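Uncharacterized protein (Bacteroides uniformis, PDB 4JPQ) is of unknown function but probably binds carbohydrate through a carbohydrate-binding family 9 domain. Local coordinates at residues V40-Y45 / S199-E204; I55-R60 / S173-T178; Y184-K189 / P206-P211. One frame throughout, in Å; residues are numbered along the deposited sequence. Where two conformers were deposited one is given.

Contact 1 of 3, residues V40-Y45 / S199-E204; sequences VNWKDY and SPIGLE
Asn41 and Trp42 grip the loop 199-204 with two hydrogen bonds, one from each side chain, where two irregular loops meet at the end of the molecule. The side chains of Asn41 and Ile201 cross at about a right angle, and Asn41 OD1 takes the backbone N-H of Ile201 at 3.0 Å. That bond is almost straight at the hydrogen (179°), although the donor stands well above the amide carbonyl plane. ND2 of Asn41 is tied to Ser197 OG, which probably holds the amide turned so that its oxygen faces Ile201. The indole of Trp42, its CG anti to the carbonyl carbon (chi1 -52°), is the tightly packed part: CB of Asn41 lies 3.4 Å above the centre of one face, and CG2 of Ile201 meets CZ2 at 3.9 Å. In the ring plane, NE1 donates to Leu203 O at 2.9 Å. An alanine in place of Trp42 would probably leave this carbonyl without its mate and open a gap beside Ile201. The contact is looser toward solvent, where Pro200 skirts Asn41 OD1 with its CA and CB and Glu204 turns its CB away from the 40-45 loop. With no strand pairing between the loops, the two side-chain bonds satisfy backbone groups of 199-204, and the buried indole and Ile201 add an apolar patch.

Contact 2 of 3, residues I55-R60 / S173-T178; sequences IAHTGR and SLDGKT. With SO4 (sulfate ion), chain F.
Gly59 and Leu174 join two loops at one end of the beta fold, a backbone-led contact between the turn after strand 50-57 and the loop leading into strand 178-186. The main link is Leu174 N to Gly59 O, 2.8 Å long and nearly straight, with the donor in the plane of the carbonyl. Ser173 OG approaches the same oxygen at 3.5 Å, a weak interaction at most. At phi 105°, psi -45° a CB on Gly59 would press on the carbonyl O of Thr58, a strain that glycine avoids, and would also come close to the Asp175 carboxylate. The apolar half belongs to Leu174: its CB lies 3.7 Å from ND1 of His57, and its CD1 reaches CB of the same histidine, the side chains passing antiparallel. CG of His57 is wedged between backbone N and C (chi1 73°), and CE1 comes edge-on to Asp175 OD1 at 3.9 Å, an oxygen salt-bridged to Lys11. NE2 makes a weak hydrogen bond to Glu220 O, and Phe219 meets the ring edge-to-face. A type II beta turn from Leu174 to Lys177 folds the second loop back, and a sulfate, probably from the crystallisation liquor, binds Ser173 N at 2.8 Å and, weakly, Lys177 NZ. Lys11 probably offsets part of the negative charge beside the imidazole, while one glycine carbonyl ties the loops together.

Contact 3 of 3, residues Y184-K189 / P206-P211; sequences YKCGDK and PMFHCP
Tyr184 and Phe208 form an offset (parallel-displaced) stack, their rings within 6° of parallel and their centroids 3.9 Å apart. The two side chains run in opposite directions, which puts each CB over the other's ring: CB of Tyr184 is above the face of Phe208, and CB of Phe208 comes to 3.4 Å from CE2 of Tyr184. CD1 of Phe208 stands over the centre of the tyrosine ring, and CG of Tyr184 over the centre of the phenylalanine ring. The same antiparallel overlap carries the phenol beyond the stack to the backbone of its partner, where Tyr184 OH makes a weak hydrogen bond of 2.8 Å to Phe208 O. Cys186, two residues along the strand, adds its CB at the rim of the Phe208 ring, 4.2 Å from CE2 and near the ring plane.

CB of both aromatic residues points toward the other segment, and chi1 sets CG anti to the carbonyl carbon (-45° in Tyr184 and -69° in Phe208). Strand 178-186 holds Tyr184 and Cys186 through backbone pairing with strand 89-95, and from that strand Phe93 meets the tyrosine ring edge-to-face while Glu91 touches Phe208. Lys185 has its CB directed away from the loop; its NZ hydrogen-bonds to Cys186 O at 3.0 Å and to His194, and forms a salt bridge with Glu70. On the loop, Phe208 O also accepts a weak bond from Cys210 N, closing an inverse gamma turn centred on His209. Phe208 N is hydrogen-bonded to a bound cyclohexylpropylsulfonic acid, probably from the crystallisation liquor. The stack thus joins the loop to the strand by apolar ring overlap, and the phenol-carbonyl bond offers a polar partner at the buried end of the tyrosine.

Overall arrangement
Contacts 1 and 3 are neighbours, their centres about 10 Å apart, and they share the long loop between strands 195-197 and 215-219. Ile201 and Trp42 bridge them: Ile201 CD1 lies 3.8 Å from Tyr184 CE1, and Trp42 CE2 comes to 3.6 Å from Pro206 N. Contact 2 stands apart, its centre about 30 Å from that of contact 1 and 25 Å from that of contact 3, on the opposite side of the chain's centre from contact 3. Phe208 of contact 3 is about 4 Å from a bound cyclohexylpropylsulfonic acid, which may mark a pocket, whereas contact 2 borders a sulfate. No sugar site is identified by either molecule.

Contact 1 of 3, residues V40-Y45 / S199-E204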
ATOM      1  N   VAL A  40     -12.548 -10.508   2.334  1.00 63.79           N
ATOM      2  CA  VAL A  40     -13.419 -10.451   1.159  1.00 57.42           C
ATOM      3  C   VAL A  40     -14.698  -9.796   1.664  1.00 60.85           C
ATOM      4  O   VAL A  40     -15.603 -10.471   2.158  1.00 69.61           O
ATOM      5  CB  VAL A  40     -13.692 -11.874   0.600  1.00 62.43           C
ATOM      6  CG1 VAL A  40     -14.653 -11.834  -0.584  1.00 69.26           C
ATOM      7  CG2 VAL A  40     -12.384 -12.553   0.199  1.00 71.52           C
ATOM      8  N   ASN A  41     -14.756  -8.473   1.562  1.00 63.15           N
ATOM      9  CA  ASN A  41     -15.897  -7.688   2.074  1.00 56.92           C
ATOM     10  C   ASN A  41     -17.169  -7.761   1.248  1.00 58.76           C
ATOM     11  O   ASN A  41     -18.240  -7.530   1.805  1.00 65.73           O
ATOM     12  CB  ASN A  41     -15.519  -6.219   2.216  1.00 54.12           C
ATOM     13  CG  ASN A  41     -14.417  -5.993   3.228  1.00 58.63           C
ATOM     14  OD1 ASN A  41     -14.602  -6.257   4.414  1.00 64.02           O
ATOM     15  ND2 ASN A  41     -13.274  -5.465   2.774  1.00 51.31           N
ATOM     16  N   TRP A  42     -17.052  -8.063  -0.057  1.00 58.08           N
ATOM     17  CA  TRP A  42     -18.192  -8.125  -0.977  1.00 57.52           C
ATOM     18  C   TRP A  42     -18.263  -9.471  -1.693  1.00 59.30           C
ATOM     19  O   TRP A  42     -17.387  -9.789  -2.495  1.00 67.97           O
ATOM     20  CB  TRP A  42     -18.100  -6.969  -1.973  1.00 64.67           C
ATOM     21  CG  TRP A  42     -17.927  -5.679  -1.242  1.00 61.53           C
ATOM     22  CD1 TRP A  42     -18.899  -4.946  -0.643  1.00 61.81           C
ATOM     23  CD2 TRP A  42     -16.695  -5.015  -0.971  1.00 61.76           C
ATOM     24  NE1 TRP A  42     -18.358  -3.855  -0.033  1.00 64.27           N
ATOM     25  CE2 TRP A  42     -17.002  -3.866  -0.218  1.00 58.50           C
ATOM     26  CE3 TRP A  42     -15.352  -5.277  -1.299  1.00 64.81           C
ATOM     27  CZ2 TRP A  42     -16.015  -2.967   0.225  1.00 56.61           C
ATOM     28  CZ3 TRP A  42     -14.368  -4.381  -0.856  1.00 58.77           C
ATOM     29  CH2 TRP A  42     -14.712  -3.241  -0.095  1.00 55.40           C
ATOM     30  N   LYS A  43     -19.313 -10.250  -1.403  1.00 69.38           N
ATOM     31  CA  LYS A  43     -19.532 -11.589  -2.009  1.00 75.90           C
ATOM     32  C   LYS A  43     -19.711 -11.535  -3.540  1.00 72.89           C
ATOM     33  O   LYS A  43     -19.593 -12.558  -4.211  1.00 81.13           O
ATOM     34  CB  LYS A  43     -20.732 -12.295  -1.362  1.00 89.57           C
ATOM     35  CG  LYS A  43     -20.675 -12.482   0.161  1.00100.28           C
ATOM     36  CD  LYS A  43     -22.016 -12.965   0.690  1.00123.18           C
ATOM     37  CE  LYS A  43     -22.123 -12.931   2.219  1.00126.63           C
ATOM     38  NZ  LYS A  43     -21.413 -14.052   2.887  1.00123.55           N
ATOM     39  N   ASP A  44     -20.035 -10.351  -4.071  1.00 69.92           N
ATOM     40  CA  ASP A  44     -20.043 -10.071  -5.517  1.00 65.98           C
ATOM     41  C   ASP A  44     -18.703 -10.390  -6.172  1.00 62.24           C
ATOM     42  O   ASP A  44     -18.674 -10.827  -7.315  1.00 63.26           O
ATOM     43  CB  ASP A  44     -20.221  -8.561  -5.824  1.00 63.59           C
ATOM     44  CG  ASP A  44     -21.302  -7.894  -5.037  1.00 67.72           C
ATOM     45  OD1 ASP A  44     -21.116  -7.815  -3.808  1.00 66.79           O
ATOM     46  OD2 ASP A  44     -22.264  -7.379  -5.638  1.00 72.11           O
ATOM     47  N   TYR A  45     -17.610 -10.074  -5.473  1.00 59.38           N
ATOM     48  CA  TYR A  45     -16.238 -10.319  -5.943  1.00 60.34           C
ATOM     49  C   TYR A  45     -15.589 -11.278  -4.950  1.00 56.59           C
ATOM     50  O   TYR A  45     -14.901 -10.835  -4.014  1.00 52.89           O
ATOM     51  CB  TYR A  45     -15.474  -8.992  -6.103  1.00 59.91           C
ATOM     52  CG  TYR A  45     -16.111  -8.105  -7.171  1.00 56.18           C
ATOM     53  CD1 TYR A  45     -15.760  -8.240  -8.512  1.00 58.70           C
ATOM     54  CD2 TYR A  45     -17.089  -7.161  -6.841  1.00 53.16           C
ATOM     55  CE1 TYR A  45     -16.341  -7.446  -9.493  1.00 63.86           C
ATOM     56  CE2 TYR A  45     -17.680  -6.356  -7.819  1.00 50.82           C
ATOM     57  CZ  TYR A  45     -17.302  -6.502  -9.151  1.00 56.65           C
ATOM     58  OH  TYR A  45     -17.866  -5.739 -10.158  1.00 53.57           O
ATOM     59  N   SER A 199      -8.179  -4.609   7.204  1.00 53.14           N
ATOM     60  CA  SER A 199      -9.208  -4.382   8.217  1.00 59.71           C
ATOM     61  C   SER A 199     -10.527  -4.361   7.449  1.00 64.58           C
ATOM     62  O   SER A 199     -10.535  -3.860   6.299  1.00 51.33           O
ATOM     63  CB  SER A 199      -8.993  -3.085   8.986  1.00 58.55           C
ATOM     64  OG  SER A 199      -9.992  -2.932   9.973  1.00 59.53           O
ATOM     65  N   PRO A 200     -11.635  -4.879   8.062  1.00 60.63           N
ATOM     66  CA  PRO A 200     -12.890  -4.970   7.297  1.00 65.67           C
ATOM     67  C   PRO A 200     -13.610  -3.651   7.019  1.00 68.41           C
ATOM     68  O   PRO A 200     -13.439  -2.680   7.757  1.00 77.78           O
ATOM     69  CB  PRO A 200     -13.769  -5.904   8.150  1.00 71.84           C
ATOM     70  CG  PRO A 200     -12.819  -6.620   9.044  1.00 76.99           C
ATOM     71  CD  PRO A 200     -11.761  -5.599   9.339  1.00 66.58           C
ATOM     72  N   ILE A 201     -14.415  -3.664   5.952  1.00 65.73           N
ATOM     73  CA  ILE A 201     -15.206  -2.518   5.466  1.00 65.77           C
ATOM     74  C   ILE A 201     -16.653  -2.984   5.341  1.00 68.19           C
ATOM     75  O   ILE A 201     -16.903  -4.045   4.757  1.00 72.09           O
ATOM     76  CB  ILE A 201     -14.701  -2.015   4.091  1.00 66.21           C
ATOM     77  CG1 ILE A 201     -13.281  -1.448   4.217  1.00 69.84           C
ATOM     78  CG2 ILE A 201     -15.643  -0.958   3.514  1.00 71.75           C
ATOM     79  CD1 ILE A 201     -12.571  -1.243   2.896  1.00 70.81           C
ATOM     80  N   GLY A 202     -17.585  -2.172   5.857  1.00 66.25           N
ATOM     81  CA  GLY A 202     -19.016  -2.488   5.872  1.00 72.04           C
ATOM     82  C   GLY A 202     -19.889  -1.635   4.966  1.00 73.16           C
ATOM     83  O   GLY A 202     -21.050  -1.413   5.278  1.00 88.64           O
ATOM     84  N   LEU A 203     -19.342  -1.164   3.849  1.00 71.56           N
ATOM     85  CA  LEU A 203     -20.091  -0.370   2.880  1.00 73.40           C
ATOM     86  C   LEU A 203     -20.748  -1.384   1.968  1.00 75.14           C
ATOM     87  O   LEU A 203     -20.187  -2.467   1.742  1.00 76.56           O
ATOM     88  CB  LEU A 203     -19.174   0.592   2.122  1.00 74.23           C
ATOM     89  CG  LEU A 203     -18.459   1.623   3.015  1.00 77.20           C
ATOM     90  CD1 LEU A 203     -17.381   2.370   2.242  1.00 73.02           C
ATOM     91  CD2 LEU A 203     -19.437   2.598   3.661  1.00 78.12           C
ATOM     92  N   GLU A 204     -21.899  -1.020   1.399  1.00 75.62           N
ATOM     93  CA  GLU A 204     -22.695  -1.917   0.535  0.50 79.54           C
ATOM     94  C   GLU A 204     -21.988  -2.469  -0.725  1.00 74.13           C
ATOM     95  O   GLU A 204     -22.417  -3.471  -1.266  1.00 77.91           O
ATOM     96  CB  GLU A 204     -24.045  -1.278   0.132  0.50 83.38           C
ATOM     97  CG  GLU A 204     -23.964   0.009  -0.682  0.50 79.97           C
ATOM     98  CD  GLU A 204     -25.251   0.311  -1.428  0.50 78.02           C
ATOM     99  OE1 GLU A 204     -26.276  -0.368  -1.182  0.50 72.87           O
ATOM    100  OE2 GLU A 204     -25.221   1.222  -2.281  0.50 75.95           O
TER

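Contact 2 of 3, residues I55-R60 / S173-T178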
ATOM      1  N   ILE A  55       5.018  -4.482   7.746  1.00 51.26           N
ATOM      2  CA  ILE A  55       5.350  -3.096   7.901  1.00 46.48           C
ATOM      3  C   ILE A  55       6.277  -2.837   9.095  1.00 45.06           C
ATOM      4  O   ILE A  55       6.183  -3.495  10.129  1.00 49.09           O
ATOM      5  CB  ILE A  55       4.029  -2.278   7.981  1.00 50.31           C
ATOM      6  CG1 ILE A  55       4.315  -0.762   7.925  1.00 48.34           C
ATOM      7  CG2 ILE A  55       3.180  -2.678   9.203  1.00 50.92           C
ATOM      8  CD1 ILE A  55       3.080   0.091   7.847  1.00 45.65           C
ATOM      9  N   ALA A  56       7.153  -1.853   8.926  1.00 42.89           N
ATOM     10  CA  ALA A  56       8.093  -1.411   9.967  1.00 47.25           C
ATOM     11  C   ALA A  56       8.486   0.033   9.695  1.00 43.22           C
ATOM     12  O   ALA A  56       7.996   0.614   8.720  1.00 43.55           O
ATOM     13  CB  ALA A  56       9.312  -2.291   9.964  1.00 49.69           C
ATOM     14  N   HIS A  57       9.338   0.614  10.537  1.00 45.90           N
ATOM     15  CA  HIS A  57       9.784   1.991  10.315  1.00 48.28           C
ATOM     16  C   HIS A  57      11.186   2.275  10.795  1.00 47.71           C
ATOM     17  O   HIS A  57      11.681   1.624  11.708  1.00 52.05           O
ATOM     18  CB  HIS A  57       8.803   3.000  10.941  1.00 54.16           C
ATOM     19  CG  HIS A  57       8.849   3.069  12.439  1.00 64.07           C
ATOM     20  ND1 HIS A  57       9.384   4.143  13.118  1.00 68.83           N
ATOM     21  CD2 HIS A  57       8.414   2.205  13.388  1.00 67.93           C
ATOM     22  CE1 HIS A  57       9.266   3.943  14.418  1.00 77.65           C
ATOM     23  NE2 HIS A  57       8.687   2.771  14.608  1.00 76.77           N
ATOM     24  N   THR A  58      11.793   3.277  10.177  1.00 47.09           N
ATOM     25  CA  THR A  58      13.122   3.743  10.530  1.00 49.83           C
ATOM     26  C   THR A  58      13.116   4.975  11.434  1.00 50.93           C
ATOM     27  O   THR A  58      14.174   5.393  11.891  1.00 53.07           O
ATOM     28  CB  THR A  58      13.916   4.081   9.263  1.00 55.95           C
ATOM     29  OG1 THR A  58      13.316   5.191   8.585  1.00 55.05           O
ATOM     30  CG2 THR A  58      13.950   2.869   8.326  1.00 60.45           C
ATOM     31  N   GLY A  59      11.948   5.565  11.670  1.00 53.26           N
ATOM     32  CA  GLY A  59      11.821   6.818  12.420  1.00 64.12           C
ATOM     33  C   GLY A  59      11.537   7.932  11.410  1.00 68.52           C
ATOM     34  O   GLY A  59      10.658   8.770  11.636  1.00 66.56           O
ATOM     35  N   ARG A  60      12.292   7.940  10.304  1.00 65.63           N
ATOM     36  CA  ARG A  60      12.108   8.868   9.188  1.00 71.87           C
ATOM     37  C   ARG A  60      11.273   8.257   8.049  1.00 59.23           C
ATOM     38  O   ARG A  60      10.755   9.007   7.232  1.00 59.79           O
ATOM     39  CB  ARG A  60      13.467   9.298   8.600  1.00 92.59           C
ATOM     40  CG  ARG A  60      14.529   9.747   9.618  1.00118.03           C
ATOM     41  CD  ARG A  60      15.840  10.153   8.957  1.00130.28           C
ATOM     42  NE  ARG A  60      16.348   9.112   8.045  1.00147.97           N
ATOM     43  CZ  ARG A  60      17.444   9.221   7.292  1.00149.87           C
ATOM     44  NH1 ARG A  60      18.221  10.309   7.346  1.00163.84           N
ATOM     45  NH2 ARG A  60      17.783   8.211   6.488  1.00143.88           N
ATOM     46  N   SER A 173       8.768  12.941  12.819  1.00 78.74           N
ATOM     47  CA  SER A 173       9.294  11.613  13.135  1.00 75.45           C
ATOM     48  C   SER A 173       8.187  10.630  13.517  1.00 74.10           C
ATOM     49  O   SER A 173       7.295  10.967  14.276  1.00 78.38           O
ATOM     50  CB  SER A 173      10.288  11.716  14.292  1.00 71.39           C
ATOM     51  OG  SER A 173      10.782  10.434  14.658  1.00 72.79           O
ATOM     52  N   LEU A 174       8.319   9.394  13.042  1.00 77.45           N
ATOM     53  CA  LEU A 174       7.329   8.332  13.265  1.00 76.39           C
ATOM     54  C   LEU A 174       7.366   7.700  14.662  1.00 74.89           C
ATOM     55  O   LEU A 174       6.403   7.034  15.045  1.00 69.04           O
ATOM     56  CB  LEU A 174       7.517   7.217  12.225  1.00 75.22           C
ATOM     57  CG  LEU A 174       7.489   7.613  10.741  1.00 77.24           C
ATOM     58  CD1 LEU A 174       7.896   6.444   9.864  1.00 72.87           C
ATOM     59  CD2 LEU A 174       6.117   8.142  10.349  1.00 87.49           C
ATOM     60  N   ASP A 175       8.469   7.901  15.395  1.00 79.15           N
ATOM     61  CA  ASP A 175       8.684   7.322  16.739  1.00 80.63           C
ATOM     62  C   ASP A 175       7.505   7.537  17.688  1.00 82.33           C
ATOM     63  O   ASP A 175       7.176   8.689  18.019  1.00 84.41           O
ATOM     64  CB  ASP A 175       9.967   7.890  17.382  1.00 83.31           C
ATOM     65  CG  ASP A 175      11.237   7.372  16.721  1.00 81.26           C
ATOM     66  OD1 ASP A 175      11.437   6.153  16.713  1.00 83.66           O
ATOM     67  OD2 ASP A 175      12.049   8.182  16.233  1.00 84.96           O
ATOM     68  N   GLY A 176       6.844   6.437  18.065  1.00 75.36           N
ATOM     69  CA  GLY A 176       5.736   6.482  19.014  1.00 74.60           C
ATOM     70  C   GLY A 176       4.404   7.055  18.552  1.00 73.80           C
ATOM     71  O   GLY A 176       3.516   7.227  19.391  1.00 84.85           O
ATOM     72  N   LYS A 177       4.247   7.376  17.262  1.00 69.66           N
ATOM     73  CA  LYS A 177       2.969   7.912  16.752  1.00 72.57           C
ATOM     74  C   LYS A 177       1.962   6.803  16.559  1.00 67.49           C
ATOM     75  O   LYS A 177       2.341   5.632  16.456  1.00 66.36           O
ATOM     76  CB  LYS A 177       3.120   8.693  15.437  1.00 74.08           C
ATOM     77  CG  LYS A 177       3.839  10.021  15.607  1.00 91.27           C
ATOM     78  CD  LYS A 177       3.445  11.035  14.530  1.00 93.44           C
ATOM     79  CE  LYS A 177       4.151  12.364  14.667  1.00104.36           C
ATOM     80  NZ  LYS A 177       4.169  12.926  16.043  1.00115.73           N
ATOM     81  N   THR A 178       0.681   7.181  16.574  1.00 66.15           N
ATOM     82  CA  THR A 178      -0.422   6.263  16.307  1.00 65.20           C
ATOM     83  C   THR A 178      -1.158   6.826  15.085  1.00 67.14           C
ATOM     84  O   THR A 178      -1.689   7.935  15.153  1.00 66.92           O
ATOM     85  CB  THR A 178      -1.378   6.111  17.505  1.00 64.49           C
ATOM     86  OG1 THR A 178      -0.650   5.687  18.667  1.00 63.71           O
ATOM     87  CG2 THR A 178      -2.451   5.075  17.202  1.00 66.29           C
TER
HETATM   88  S   SO4 F 304       5.967  15.612  14.325  1.00158.23           S
HETATM   89  O1  SO4 F 304       4.486  15.542  14.282  1.00151.43           O
HETATM   90  O2  SO4 F 304       6.434  16.695  13.430  1.00177.96           O
HETATM   91  O3  SO4 F 304       6.446  15.905  15.691  1.00100.06           O
HETATM   92  O4  SO4 F 304       6.539  14.314  13.901  1.00182.09           O

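Contact 3 of 3, residues Y184-K189 / P206-P211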
ATOM      1  N   TYR A 184      -4.779  -2.748   0.797  1.00 51.19           N
ATOM      2  CA  TYR A 184      -5.652  -3.377  -0.192  1.00 46.36           C
ATOM      3  C   TYR A 184      -4.934  -4.020  -1.377  1.00 46.89           C
ATOM      4  O   TYR A 184      -3.808  -3.654  -1.721  1.00 43.96           O
ATOM      5  CB  TYR A 184      -6.643  -2.363  -0.786  1.00 48.26           C
ATOM      6  CG  TYR A 184      -7.356  -1.435   0.164  1.00 45.06           C
ATOM      7  CD1 TYR A 184      -8.234  -1.930   1.119  1.00 52.88           C
ATOM      8  CD2 TYR A 184      -7.210  -0.042   0.061  1.00 43.22           C
ATOM      9  CE1 TYR A 184      -8.923  -1.075   1.984  1.00 55.03           C
ATOM     10  CE2 TYR A 184      -7.886   0.820   0.920  1.00 49.13           C
ATOM     11  CZ  TYR A 184      -8.757   0.310   1.868  1.00 51.90           C
ATOM     12  OH  TYR A 184      -9.415   1.171   2.710  1.00 46.81           O
ATOM     13  N   LYS A 185      -5.661  -4.948  -2.007  1.00 48.89           N
ATOM     14  CA  LYS A 185      -5.280  -5.628  -3.245  1.00 47.63           C
ATOM     15  C   LYS A 185      -6.465  -5.540  -4.213  1.00 50.46           C
ATOM     16  O   LYS A 185      -7.624  -5.704  -3.799  1.00 48.46           O
ATOM     17  CB  LYS A 185      -5.007  -7.089  -2.980  1.00 46.34           C
ATOM     18  CG  LYS A 185      -4.715  -7.938  -4.208  1.00 45.89           C
ATOM     19  CD  LYS A 185      -3.355  -7.653  -4.823  1.00 48.77           C
ATOM     20  CE  LYS A 185      -3.118  -8.453  -6.107  1.00 49.22           C
ATOM     21  NZ  LYS A 185      -3.813  -7.955  -7.327  1.00 49.34           N
ATOM     22  N   CYS A 186      -6.168  -5.311  -5.493  1.00 43.12           N
ATOM     23  CA  CYS A 186      -7.197  -5.232  -6.528  1.00 44.16           C
ATOM     24  C   CYS A 186      -6.603  -5.327  -7.928  1.00 48.29           C
ATOM     25  O   CYS A 186      -5.395  -5.485  -8.078  1.00 47.94           O
ATOM     26  CB  CYS A 186      -7.993  -3.913  -6.392  1.00 49.73           C
ATOM     27  SG  CYS A 186      -7.013  -2.452  -6.760  1.00 48.29           S
ATOM     28  N   GLY A 187      -7.478  -5.244  -8.937  1.00 46.73           N
ATOM     29  CA  GLY A 187      -7.092  -5.224 -10.345  1.00 40.13           C
ATOM     30  C   GLY A 187      -8.338  -5.152 -11.200  1.00 45.64           C
ATOM     31  O   GLY A 187      -8.827  -6.176 -11.649  1.00 53.24           O
ATOM     32  N   ASP A 188      -8.876  -3.937 -11.352  1.00 43.81           N
ATOM     33  CA  ASP A 188     -10.154  -3.709 -12.038  1.00 45.27           C
ATOM     34  C   ASP A 188     -10.233  -4.309 -13.439  1.00 43.07           C
ATOM     35  O   ASP A 188     -11.267  -4.867 -13.777  1.00 46.77           O
ATOM     36  CB  ASP A 188     -10.554  -2.207 -12.063  1.00 52.36           C
ATOM     37  CG  ASP A 188     -10.897  -1.632 -10.662  1.00 55.51           C
ATOM     38  OD1 ASP A 188     -10.539  -2.226  -9.624  1.00 53.37           O
ATOM     39  OD2 ASP A 188     -11.521  -0.549 -10.611  1.00 57.83           O
ATOM     40  N   LYS A 189      -9.154  -4.221 -14.222  1.00 45.35           N
ATOM     41  CA  LYS A 189      -9.129  -4.746 -15.611  1.00 45.55           C
ATOM     42  C   LYS A 189      -8.452  -6.122 -15.799  1.00 45.81           C
ATOM     43  O   LYS A 189      -8.158  -6.542 -16.931  1.00 46.92           O
ATOM     44  CB  LYS A 189      -8.583  -3.683 -16.584  1.00 49.62           C
ATOM     45  CG  LYS A 189      -9.586  -2.563 -16.887  1.00 55.60           C
ATOM     46  CD  LYS A 189      -9.238  -1.777 -18.149  1.00 67.03           C
ATOM     47  CE  LYS A 189     -10.419  -0.967 -18.665  1.00 88.67           C
ATOM     48  NZ  LYS A 189     -10.149  -0.456 -20.041  1.00 92.25           N
ATOM     49  N   PRO A 206     -17.822  -2.275  -3.322  1.00 53.63           N
ATOM     50  CA  PRO A 206     -16.372  -1.979  -3.242  1.00 54.61           C
ATOM     51  C   PRO A 206     -15.972  -0.522  -3.274  1.00 53.83           C
ATOM     52  O   PRO A 206     -16.038   0.132  -4.314  1.00 68.16           O
ATOM     53  CB  PRO A 206     -15.784  -2.744  -4.431  1.00 54.88           C
ATOM     54  CG  PRO A 206     -16.730  -3.871  -4.591  1.00 57.20           C
ATOM     55  CD  PRO A 206     -18.073  -3.246  -4.397  1.00 50.89           C
HETATM   56  N   MSE A 207     -15.605  -0.028  -2.097  1.00 56.49           N
HETATM   57  CA  MSE A 207     -15.196   1.353  -1.883  1.00 57.65           C
HETATM   58  C   MSE A 207     -14.047   1.333  -0.902  1.00 57.47           C
HETATM   59  O   MSE A 207     -14.191   0.807   0.191  1.00 53.87           O
HETATM   60  CB  MSE A 207     -16.435   2.038  -1.334  1.00 56.30           C
HETATM   61  CG  MSE A 207     -17.521   2.183  -2.398  1.00 56.92           C
HETATM   62 SE   MSE A 207     -18.777   3.566  -1.878  0.75 53.38          SE
HETATM   63  CE  MSE A 207     -20.312   2.440  -1.366  1.00 72.52           C
ATOM     64  N   PHE A 208     -12.898   1.876  -1.296  1.00 59.25           N
ATOM     65  CA  PHE A 208     -11.702   1.893  -0.449  1.00 58.87           C
ATOM     66  C   PHE A 208     -11.400   3.227   0.228  1.00 54.93           C
ATOM     67  O   PHE A 208     -10.656   3.232   1.205  1.00 56.02           O
ATOM     68  CB  PHE A 208     -10.440   1.484  -1.250  1.00 60.91           C
ATOM     69  CG  PHE A 208     -10.373   0.027  -1.688  1.00 53.10           C
ATOM     70  CD1 PHE A 208     -10.956  -1.029  -0.960  1.00 54.36           C
ATOM     71  CD2 PHE A 208      -9.593  -0.297  -2.794  1.00 59.23           C
ATOM     72  CE1 PHE A 208     -10.828  -2.345  -1.387  1.00 50.12           C
ATOM     73  CE2 PHE A 208      -9.453  -1.611  -3.210  1.00 60.39           C
ATOM     74  CZ  PHE A 208     -10.072  -2.637  -2.505  1.00 54.28           C
ATOM     75  N   HIS A 209     -11.947   4.340  -0.270  1.00 54.43           N
ATOM     76  CA  HIS A 209     -11.691   5.682   0.304  1.00 54.94           C
ATOM     77  C   HIS A 209     -12.590   5.974   1.532  1.00 59.74           C
ATOM     78  O   HIS A 209     -13.322   6.968   1.563  1.00 62.42           O
ATOM     79  CB  HIS A 209     -11.841   6.739  -0.798  1.00 53.72           C
ATOM     80  CG  HIS A 209     -10.832   6.610  -1.894  1.00 55.19           C
ATOM     81  ND1 HIS A 209      -9.716   7.413  -1.979  1.00 54.06           N
ATOM     82  CD2 HIS A 209     -10.761   5.754  -2.940  1.00 59.59           C
ATOM     83  CE1 HIS A 209      -9.006   7.064  -3.039  1.00 57.93           C
ATOM     84  NE2 HIS A 209      -9.617   6.059  -3.640  1.00 59.76           N
ATOM     85  N   CYS A 210     -12.452   5.144   2.573  1.00 59.97           N
ATOM     86  CA  CYS A 210     -13.324   5.156   3.763  1.00 60.58           C
ATOM     87  C   CYS A 210     -12.541   5.145   5.083  1.00 58.36           C
ATOM     88  O   CYS A 210     -12.364   4.088   5.696  1.00 59.38           O
ATOM     89  CB  CYS A 210     -14.273   3.963   3.680  1.00 59.62           C
ATOM     90  SG  CYS A 210     -13.410   2.433   3.292  1.00 54.88           S
ATOM     91  N   PRO A 211     -12.082   6.333   5.531  1.00 60.03           N
ATOM     92  CA  PRO A 211     -11.369   6.496   6.800  1.00 63.28           C
ATOM     93  C   PRO A 211     -12.045   5.926   8.052  1.00 64.60           C
ATOM     94  O   PRO A 211     -11.343   5.566   8.992  1.00 68.70           O
ATOM     95  CB  PRO A 211     -11.235   8.016   6.933  1.00 68.16           C
ATOM     96  CG  PRO A 211     -11.174   8.492   5.538  1.00 66.31           C
ATOM     97  CD  PRO A 211     -12.118   7.607   4.782  1.00 65.35           C
TER